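Local structure of inner membrane lipoprotein SadB (Salmonella enterica, 4C47) at residues D7-L10 / V11-K15; Q46-I49 / I50-K54; V56-V59 / V60-E64. The protein is required for proper surface expression of the trimeric autotransporter adhesin SadA and could take a direct part in its biogenesis. All coordinates share one frame; numbering follows the deposited sequence.

In the fold
All three interactions lie on the single long helix 8-71, which forms the extended N-terminal coiled coil of the SadB homotrimer. They follow one another along the chain. Interaction 1 is at the start of the helix, with its centre about 58 Å from that of interaction 2 and about 72 Å from that of interaction 3. Interactions 2 and 3 are neighbours, with centres about 15 Å apart, on the later part of the helix that leads to the beta-sandwich domain. Each one combines i to i+4 contacts on one chain with packing against both other subunits. Together they sample the stalk that holds the trimer together and leads into three separate globular domains.

Interaction 1 (D7-L10 / V11-K15); sequences DKHL and VEEMK
The imidazole ring of His9 has the Glu13 side chain over one of its faces. Glu13 CG lies 4.0 Å from the His9 ring centroid and 22° off the ring normal, over the face but nearer the rim, which makes a CH-pi contact. The Glu13 carboxylate stands steeply to the ring, with 77° between the two planes. Its OE2 comes beside the CE1 and NE2 atoms of His9, off the ring plane on the same side as CG. Glu13 OE2 is 3.1 Å from His9 NE2, but the angle is poor and this is not a hydrogen bond. The torsions bring the two chains together. With chi1 at 174°, the His9 CB-CG bond runs forward along the helix, while Glu13 CG, beside its own backbone N, leans back to meet the ring.

Leu10 and Met14 meet in the same i to i+4 spacing. Leu10 CD1 touches Met14 SD at 3.7 Å, an apolar contact.

These are the first two turns of helix 8-71, with Asp7 as N-cap. Its carboxylate spreads over two backbone amides, with OD1 3.4 Å from His9 N and OD2 3.3 Å from Leu10 N. Both bonds are weak. They help to satisfy amides that have no preceding turn to bond to. The regular helical pattern then starts with Val11 N to Asp7 O at 3.1 Å and continues to Met14 N on Leu10 O.

These turns open the stalk of the trimer. Val11 and Met14 are buried on its inner side. Val11 packs on Val11 of the third subunit and Ala6 of the second, and Met14 on Met14 of both. Met14 O also accepts a hydrogen bond from Gln18 NE2 of the third subunit. Leu10 flanks this core against Lys15 of that same neighbouring helix.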
ATOM      1  N   ASP A   7      45.302 -31.123  56.682  1.00108.92           N
ATOM      2  CA  ASP A   7      44.336 -31.103  57.770  1.00110.92           C
ATOM      3  C   ASP A   7      42.970 -31.608  57.293  1.00110.11           C
ATOM      4  O   ASP A   7      42.471 -31.196  56.246  1.00107.51           O
ATOM      5  CB  ASP A   7      44.242 -29.686  58.344  1.00116.48           C
ATOM      6  CG  ASP A   7      43.023 -29.482  59.225  1.00126.15           C
ATOM      7  OD1 ASP A   7      42.723 -30.363  60.055  1.00133.11           O
ATOM      8  OD2 ASP A   7      42.361 -28.432  59.079  1.00124.54           O
ATOM      9  N   LYS A   8      42.387 -32.507  58.083  1.00113.33           N
ATOM     10  CA  LYS A   8      41.102 -33.146  57.802  1.00114.71           C
ATOM     11  C   LYS A   8      39.983 -32.141  57.515  1.00120.98           C
ATOM     12  O   LYS A   8      39.315 -32.212  56.475  1.00123.99           O
ATOM     13  CB  LYS A   8      40.721 -34.021  59.002  1.00121.52           C
ATOM     14  CG  LYS A   8      39.520 -34.932  58.805  1.00123.86           C
ATOM     15  CD  LYS A   8      39.871 -36.156  57.976  1.00123.09           C
ATOM     16  CE  LYS A   8      38.834 -37.255  58.154  1.00122.59           C
ATOM     17  NZ  LYS A   8      38.701 -37.651  59.585  1.00119.24           N
ATOM     18  N   HIS A   9      39.795 -31.207  58.444  1.00125.21           N
ATOM     19  CA  HIS A   9      38.738 -30.200  58.363  1.00134.34           C
ATOM     20  C   HIS A   9      38.817 -29.365  57.091  1.00127.64           C
ATOM     21  O   HIS A   9      37.806 -29.120  56.431  1.00129.38           O
ATOM     22  CB  HIS A   9      38.797 -29.279  59.584  1.00144.25           C
ATOM     23  CG  HIS A   9      37.840 -28.128  59.520  1.00155.01           C
ATOM     24  ND1 HIS A   9      38.240 -26.842  59.225  1.00158.80           N
ATOM     25  CD2 HIS A   9      36.502 -28.070  59.719  1.00161.39           C
ATOM     26  CE1 HIS A   9      37.189 -26.042  59.243  1.00163.07           C
ATOM     27  NE2 HIS A   9      36.122 -26.761  59.540  1.00164.69           N
ATOM     28  N   LEU A  10      40.027 -28.920  56.767  1.00122.43           N
ATOM     29  CA  LEU A  10      40.281 -28.135  55.568  1.00123.31           C
ATOM     30  C   LEU A  10      39.860 -28.921  54.324  1.00122.15           C
ATOM     31  O   LEU A  10      39.231 -28.378  53.409  1.00123.24           O
ATOM     32  CB  LEU A  10      41.766 -27.765  55.509  1.00122.72           C
ATOM     33  CG  LEU A  10      42.210 -26.560  54.674  1.00122.83           C
ATOM     34  CD1 LEU A  10      42.420 -26.945  53.219  1.00119.44           C
ATOM     35  CD2 LEU A  10      41.204 -25.422  54.793  1.00129.21           C
ATOM     36  N   VAL A  11      40.199 -30.206  54.307  1.00117.80           N
ATOM     37  CA  VAL A  11      39.820 -31.092  53.210  1.00114.69           C
ATOM     38  C   VAL A  11      38.304 -31.248  53.102  1.00113.00           C
ATOM     39  O   VAL A  11      37.756 -31.267  51.999  1.00103.60           O
ATOM     40  CB  VAL A  11      40.519 -32.471  53.315  1.00107.50           C
ATOM     41  CG1 VAL A  11      39.647 -33.580  52.737  1.00107.35           C
ATOM     42  CG2 VAL A  11      41.869 -32.426  52.615  1.00107.12           C
ATOM     43  N   GLU A  12      37.629 -31.343  54.244  1.00114.79           N
ATOM     44  CA  GLU A  12      36.171 -31.399  54.251  1.00116.34           C
ATOM     45  C   GLU A  12      35.567 -30.124  53.663  1.00115.56           C
ATOM     46  O   GLU A  12      34.645 -30.186  52.842  1.00108.05           O
ATOM     47  CB  GLU A  12      35.639 -31.648  55.666  1.00125.60           C
ATOM     48  CG  GLU A  12      35.579 -33.117  56.058  1.00132.58           C
ATOM     49  CD  GLU A  12      34.534 -33.889  55.271  1.00142.27           C
ATOM     50  OE1 GLU A  12      33.477 -33.305  54.946  1.00146.15           O
ATOM     51  OE2 GLU A  12      34.773 -35.077  54.973  1.00144.34           O
ATOM     52  N   GLU A  13      36.095 -28.976  54.081  1.00115.67           N
ATOM     53  CA  GLU A  13      35.667 -27.687  53.545  1.00118.24           C
ATOM     54  C   GLU A  13      35.811 -27.665  52.022  1.00116.22           C
ATOM     55  O   GLU A  13      34.862 -27.342  51.298  1.00108.22           O
ATOM     56  CB  GLU A  13      36.483 -26.549  54.169  1.00125.15           C
ATOM     57  CG  GLU A  13      36.296 -26.368  55.670  1.00136.89           C
ATOM     58  CD  GLU A  13      35.238 -25.333  56.017  1.00147.88           C
ATOM     59  OE1 GLU A  13      34.636 -24.751  55.089  1.00147.77           O
ATOM     60  OE2 GLU A  13      35.013 -25.098  57.222  1.00155.96           O
ATOM     61  N   MET A  14      37.000 -28.027  51.546  1.00106.41           N
ATOM     62  CA  MET A  14      37.271 -28.081  50.110  1.00105.75           C
ATOM     63  C   MET A  14      36.311 -29.008  49.365  1.00103.69           C
ATOM     64  O   MET A  14      35.819 -28.659  48.295  1.00102.02           O
ATOM     65  CB  MET A  14      38.713 -28.510  49.842  1.00104.45           C
ATOM     66  CG  MET A  14      39.725 -27.387  49.970  1.00109.17           C
ATOM     67  SD  MET A  14      41.410 -27.985  49.761  1.00140.11           S
ATOM     68  CE  MET A  14      41.198 -29.073  48.354  1.00100.01           C
ATOM     69  N   LYS A  15      36.050 -30.184  49.932  1.00103.56           N
ATOM     70  CA  LYS A  15      35.123 -31.136  49.329  1.00105.75           C
ATOM     71  C   LYS A  15      33.723 -30.543  49.223  1.00104.62           C
ATOM     72  O   LYS A  15      33.027 -30.737  48.222  1.00101.97           O
ATOM     73  CB  LYS A  15      35.091 -32.438  50.136  1.00106.19           C
ATOM     74  CG  LYS A  15      34.162 -33.506  49.573  1.00110.37           C
ATOM     75  CD  LYS A  15      34.297 -34.820  50.328  1.00114.52           C
ATOM     76  CE  LYS A  15      33.322 -35.861  49.800  1.00120.17           C
ATOM     77  NZ  LYS A  15      33.457 -36.066  48.329  1.00116.30           N
TER

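Interaction 2 (Q46-I49 / I50-K54)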
ATOM      1  N   GLN A  46      14.779 -16.190  11.800  1.00 60.73           N
ATOM      2  CA  GLN A  46      15.320 -14.976  11.205  1.00 61.05           C
ATOM      3  C   GLN A  46      15.460 -15.122   9.694  1.00 59.48           C
ATOM      4  O   GLN A  46      15.153 -14.188   8.949  1.00 52.89           O
ATOM      5  CB  GLN A  46      16.658 -14.582  11.832  1.00 64.47           C
ATOM      6  CG  GLN A  46      17.083 -13.162  11.487  1.00 73.62           C
ATOM      7  CD  GLN A  46      18.276 -12.691  12.289  1.00 82.14           C
ATOM      8  OE1 GLN A  46      19.394 -13.167  12.096  1.00 86.93           O
ATOM      9  NE2 GLN A  46      18.043 -11.751  13.201  1.00 72.36           N
ATOM     10  N   ALA A  47      15.926 -16.285   9.240  1.00 56.23           N
ATOM     11  CA  ALA A  47      15.995 -16.537   7.795  1.00 55.61           C
ATOM     12  C   ALA A  47      14.617 -16.370   7.154  1.00 55.66           C
ATOM     13  O   ALA A  47      14.455 -15.652   6.137  1.00 55.45           O
ATOM     14  CB  ALA A  47      16.541 -17.922   7.521  1.00 45.08           C
ATOM     15  N   THR A  48      13.622 -17.016   7.766  1.00 59.24           N
ATOM     16  CA  THR A  48      12.245 -16.862   7.298  1.00 53.12           C
ATOM     17  C   THR A  48      11.812 -15.390   7.249  1.00 51.13           C
ATOM     18  O   THR A  48      11.229 -14.934   6.258  1.00 53.72           O
ATOM     19  CB  THR A  48      11.255 -17.666   8.159  1.00 59.35           C
ATOM     20  OG1 THR A  48      11.532 -19.067   8.031  1.00 59.54           O
ATOM     21  CG2 THR A  48       9.825 -17.399   7.709  1.00 54.73           C
ATOM     22  N   ILE A  49      12.123 -14.652   8.313  1.00 46.58           N
ATOM     23  CA  ILE A  49      11.760 -13.241   8.414  1.00 44.28           C
ATOM     24  C   ILE A  49      12.383 -12.401   7.297  1.00 52.91           C
ATOM     25  O   ILE A  49      11.707 -11.571   6.692  1.00 60.84           O
ATOM     26  CB  ILE A  49      12.123 -12.652   9.800  1.00 59.17           C
ATOM     27  CG1 ILE A  49      11.170 -13.188  10.870  1.00 63.50           C
ATOM     28  CG2 ILE A  49      12.065 -11.131   9.776  1.00 61.22           C
ATOM     29  CD1 ILE A  49      11.507 -12.731  12.271  1.00 64.53           C
ATOM     30  N   ILE A  50      13.663 -12.628   7.022  1.00 52.89           N
ATOM     31  CA  ILE A  50      14.349 -11.935   5.938  1.00 62.37           C
ATOM     32  C   ILE A  50      13.633 -12.173   4.614  1.00 69.56           C
ATOM     33  O   ILE A  50      13.308 -11.216   3.885  1.00 70.44           O
ATOM     34  CB  ILE A  50      15.817 -12.385   5.835  1.00 60.85           C
ATOM     35  CG1 ILE A  50      16.584 -11.979   7.097  1.00 58.51           C
ATOM     36  CG2 ILE A  50      16.474 -11.797   4.596  1.00 53.52           C
ATOM     37  CD1 ILE A  50      18.006 -12.488   7.149  1.00 66.01           C
ATOM     38  N   ASN A  51      13.362 -13.444   4.319  1.00 67.01           N
ATOM     39  CA  ASN A  51      12.618 -13.782   3.098  1.00 68.11           C
ATOM     40  C   ASN A  51      11.262 -13.051   2.987  1.00 63.22           C
ATOM     41  O   ASN A  51      10.981 -12.335   1.999  1.00 68.51           O
ATOM     42  CB  ASN A  51      12.418 -15.299   3.010  1.00 61.71           C
ATOM     43  CG  ASN A  51      11.727 -15.727   1.729  1.00 65.84           C
ATOM     44  OD1 ASN A  51      11.835 -15.063   0.702  1.00 89.89           O
ATOM     45  ND2 ASN A  51      11.010 -16.843   1.786  1.00 63.69           N
ATOM     46  N   THR A  52      10.443 -13.222   4.022  1.00 54.80           N
ATOM     47  CA  THR A  52       9.107 -12.635   4.075  1.00 51.32           C
ATOM     48  C   THR A  52       9.120 -11.113   3.913  1.00 56.72           C
ATOM     49  O   THR A  52       8.302 -10.553   3.177  1.00 61.17           O
ATOM     50  CB  THR A  52       8.395 -13.014   5.388  1.00 50.29           C
ATOM     51  OG1 THR A  52       8.379 -14.440   5.527  1.00 60.88           O
ATOM     52  CG2 THR A  52       6.963 -12.494   5.394  1.00 55.88           C
ATOM     53  N   THR A  53      10.054 -10.457   4.598  1.00 58.60           N
ATOM     54  CA  THR A  53      10.192  -9.008   4.528  1.00 64.67           C
ATOM     55  C   THR A  53      10.552  -8.579   3.111  1.00 69.57           C
ATOM     56  O   THR A  53      10.002  -7.600   2.597  1.00 69.12           O
ATOM     57  CB  THR A  53      11.260  -8.485   5.507  1.00 68.74           C
ATOM     58  OG1 THR A  53      11.107  -9.130   6.775  1.00 73.19           O
ATOM     59  CG2 THR A  53      11.127  -6.986   5.688  1.00 79.17           C
ATOM     60  N   LYS A  54      11.470  -9.315   2.484  1.00 72.97           N
ATOM     61  CA  LYS A  54      11.811  -9.064   1.084  1.00 76.09           C
ATOM     62  C   LYS A  54      10.554  -9.067   0.213  1.00 74.77           C
ATOM     63  O   LYS A  54      10.309  -8.125  -0.562  1.00 83.07           O
ATOM     64  CB  LYS A  54      12.808 -10.109   0.574  1.00 80.45           C
TER
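Ile50 lays its CG1 branch back over the preceding turn, with CG1 3.2 Å from Gln46 O. Its CG1 is anti to the carbonyl carbon and beside the backbone N (chi1 -65°), which sets the branch against the Gln46 carbonyl. The same carbonyl oxygen is bonded by the backbone, with Ile50 N 2.9 Å from Gln46 O.

Two consecutive threonines bond their hydroxyls to carbonyls one turn back. Thr52 OG1 donates to Thr48 O at 3.0 Å. Thr52 N donates to that oxygen as well. The hydroxyl comes from well above the carbonyl plane, 45° out of it. Thr48 and Thr52 lie side by side, and Thr48 CG2 is 4.0 Å from Thr52 OG1. At Thr53 the pattern repeats on Ile49 O. Thr53 N and OG1 reach this oxygen from opposite faces of its plane. The distance from Thr53 OG1 to Ile49 O, 2.5 Å, is very short and its exact value is doubtful. Ile49 CG2 also rests near this hydroxyl, 3.7 Å from Thr53 OG1.

The segment belongs to the parallel three-stranded coiled coil of SadB. Gln46, Ile49 and Thr53 are spaced three and four residues apart and are buried between the helices, so polar and apolar side chains alternate in the core. Gln46 packs on Gln46 of both neighbouring subunits, and its NE2 is hydrogen-bonded to Leu42 O of the second subunit. Ile49 packs on Ile49 of the second subunit and on Gln46 of the third.

The Thr53 hydroxyl, in a buried setting, probably finds its partner in the Ile49 carbonyl of its own helix. Thr53 also packs on Thr52 of the second subunit, while Thr52 meets Thr53 of the third.

Interaction 3 (V56-V59 / V60-E64); sequences VTEV and VGRVE
Glu58 OE1 and Arg62 NH1 form a salt bridge at 2.8 Å, four residues apart on one side of the helix. The two side chains run across each other. Their flat groups are moderately tilted, with 31° between the carboxylate and guanidinium planes. The bridge uses one oxygen and one terminal nitrogen. Arg62 bends at chi3 (-51°), and this turns the guanidinium back over the preceding turn. Val59 CA lies over one face of it, offset toward the rim and 4.0 Å above the plane. Arg62 NH2 is also 4.0 Å from both Val59 CG1 and Val59 CG2, so that the methyls border this nitrogen. The same NH2 has a long, weak ion pair with Glu64 OE2 of the third subunit.

On the inner side of the helix Val56 and Val60 lie side by side and point the same way, with Val56 CG1 4.0 Å from Val60 CG2. Val59 is at the flank, and its CG1 approaches Val63 CG2 more loosely, at 4.4 Å.

The valine packing between subunits is consistent with the coiled coil continuing here, before the chain enters its beta-sandwich domain. Val56, Val60 and Val63 are spaced four and three residues apart, and all three are buried. Val56 and Val60 each pack on their own counterpart in the third subunit. Val63 does so in both other subunits, and its O accepts a hydrogen bond from Gln67 NE2 of the third.

Of the backbone bonds, Val60 N to Val56 O is 2.9 Å. Arg62 N to Glu58 O is weak, at 3.4 Å, between the same two residues as the salt bridge. Thr57 turns its hydroxyl back along the helix, where OG1 is hydrogen-bonded to Lys54 O.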
ATOM      1  N   VAL A  56       7.387  -8.694   1.109  1.00 74.70           N
ATOM      2  CA  VAL A  56       6.505  -7.596   1.489  1.00 77.09           C
ATOM      3  C   VAL A  56       6.930  -6.282   0.841  1.00 79.35           C
ATOM      4  O   VAL A  56       6.112  -5.612   0.201  1.00 84.24           O
ATOM      5  CB  VAL A  56       6.449  -7.419   3.016  1.00 79.56           C
ATOM      6  CG1 VAL A  56       5.689  -6.159   3.379  1.00 79.33           C
ATOM      7  CG2 VAL A  56       5.803  -8.627   3.655  1.00 87.20           C
ATOM      8  N   THR A  57       8.203  -5.921   1.009  1.00 75.24           N
ATOM      9  CA  THR A  57       8.757  -4.735   0.358  1.00 71.75           C
ATOM     10  C   THR A  57       8.453  -4.766  -1.135  1.00 73.36           C
ATOM     11  O   THR A  57       8.005  -3.764  -1.708  1.00 74.89           O
ATOM     12  CB  THR A  57      10.283  -4.615   0.558  1.00 77.47           C
ATOM     13  OG1 THR A  57      10.931  -5.778   0.031  1.00 95.30           O
ATOM     14  CG2 THR A  57      10.631  -4.467   2.027  1.00 63.67           C
ATOM     15  N   GLU A  58       8.684  -5.923  -1.754  1.00 75.86           N
ATOM     16  CA  GLU A  58       8.393  -6.095  -3.177  1.00 87.28           C
ATOM     17  C   GLU A  58       6.956  -5.701  -3.533  1.00 86.46           C
ATOM     18  O   GLU A  58       6.736  -4.938  -4.475  1.00 84.76           O
ATOM     19  CB  GLU A  58       8.669  -7.535  -3.624  1.00101.72           C
ATOM     20  CG  GLU A  58       9.662  -7.662  -4.773  1.00113.72           C
ATOM     21  CD  GLU A  58       9.134  -7.106  -6.086  1.00126.73           C
ATOM     22  OE1 GLU A  58       7.898  -7.024  -6.250  1.00131.13           O
ATOM     23  OE2 GLU A  58       9.958  -6.751  -6.956  1.00133.63           O
ATOM     24  N   VAL A  59       5.981  -6.208  -2.781  1.00 82.96           N
ATOM     25  CA  VAL A  59       4.578  -5.904  -3.090  1.00 75.75           C
ATOM     26  C   VAL A  59       4.224  -4.429  -2.851  1.00 67.03           C
ATOM     27  O   VAL A  59       3.601  -3.768  -3.703  1.00 70.47           O
ATOM     28  CB  VAL A  59       3.612  -6.794  -2.288  1.00 70.92           C
ATOM     29  CG1 VAL A  59       2.181  -6.540  -2.722  1.00 74.43           C
ATOM     30  CG2 VAL A  59       3.968  -8.260  -2.471  1.00 64.86           C
ATOM     31  N   VAL A  60       4.627  -3.927  -1.688  1.00 58.80           N
ATOM     32  CA  VAL A  60       4.381  -2.538  -1.315  1.00 59.00           C
ATOM     33  C   VAL A  60       4.915  -1.567  -2.370  1.00 66.54           C
ATOM     34  O   VAL A  60       4.255  -0.581  -2.709  1.00 68.34           O
ATOM     35  CB  VAL A  60       4.984  -2.222   0.069  1.00 61.45           C
ATOM     36  CG1 VAL A  60       4.821  -0.755   0.405  1.00 54.21           C
ATOM     37  CG2 VAL A  60       4.331  -3.089   1.137  1.00 64.40           C
ATOM     38  N   GLY A  61       6.099  -1.867  -2.899  1.00 75.17           N
ATOM     39  CA  GLY A  61       6.682  -1.073  -3.968  1.00 66.60           C
ATOM     40  C   GLY A  61       5.771  -0.933  -5.177  1.00 66.98           C
ATOM     41  O   GLY A  61       5.505   0.185  -5.643  1.00 65.99           O
ATOM     42  N   ARG A  62       5.285  -2.066  -5.680  1.00 62.22           N
ATOM     43  CA  ARG A  62       4.385  -2.076  -6.830  1.00 64.04           C
ATOM     44  C   ARG A  62       3.108  -1.299  -6.543  1.00 67.62           C
ATOM     45  O   ARG A  62       2.710  -0.440  -7.333  1.00 70.52           O
ATOM     46  CB  ARG A  62       4.017  -3.506  -7.235  1.00 74.56           C
ATOM     47  CG  ARG A  62       5.166  -4.332  -7.779  1.00 92.07           C
ATOM     48  CD  ARG A  62       4.652  -5.561  -8.521  1.00106.35           C
ATOM     49  NE  ARG A  62       3.684  -6.322  -7.734  1.00111.86           N
ATOM     50  CZ  ARG A  62       3.988  -7.375  -6.982  1.00114.88           C
ATOM     51  NH1 ARG A  62       5.241  -7.803  -6.911  1.00117.30           N
ATOM     52  NH2 ARG A  62       3.037  -8.002  -6.302  1.00112.93           N
ATOM     53  N   VAL A  63       2.465  -1.609  -5.421  1.00 67.12           N
ATOM     54  CA  VAL A  63       1.205  -0.952  -5.079  1.00 64.94           C
ATOM     55  C   VAL A  63       1.356   0.575  -5.009  1.00 73.21           C
ATOM     56  O   VAL A  63       0.574   1.329  -5.618  1.00 70.42           O
ATOM     57  CB  VAL A  63       0.619  -1.518  -3.767  1.00 63.46           C
ATOM     58  CG1 VAL A  63      -0.418  -0.580  -3.190  1.00 65.73           C
ATOM     59  CG2 VAL A  63       0.020  -2.900  -4.004  1.00 65.37           C
ATOM     60  N   GLU A  64       2.383   1.023  -4.291  1.00 76.23           N
ATOM     61  CA  GLU A  64       2.668   2.449  -4.179  1.00 77.75           C
ATOM     62  C   GLU A  64       2.967   3.083  -5.541  1.00 74.34           C
ATOM     63  O   GLU A  64       2.571   4.222  -5.797  1.00 71.71           O
ATOM     64  CB  GLU A  64       3.825   2.708  -3.210  1.00 87.08           C
ATOM     65  CG  GLU A  64       3.963   4.171  -2.802  1.00 96.74           C
ATOM     66  CD  GLU A  64       5.399   4.572  -2.515  1.00106.57           C
ATOM     67  OE1 GLU A  64       6.270   3.680  -2.484  1.00105.12           O
ATOM     68  OE2 GLU A  64       5.657   5.781  -2.327  1.00118.08           O
TER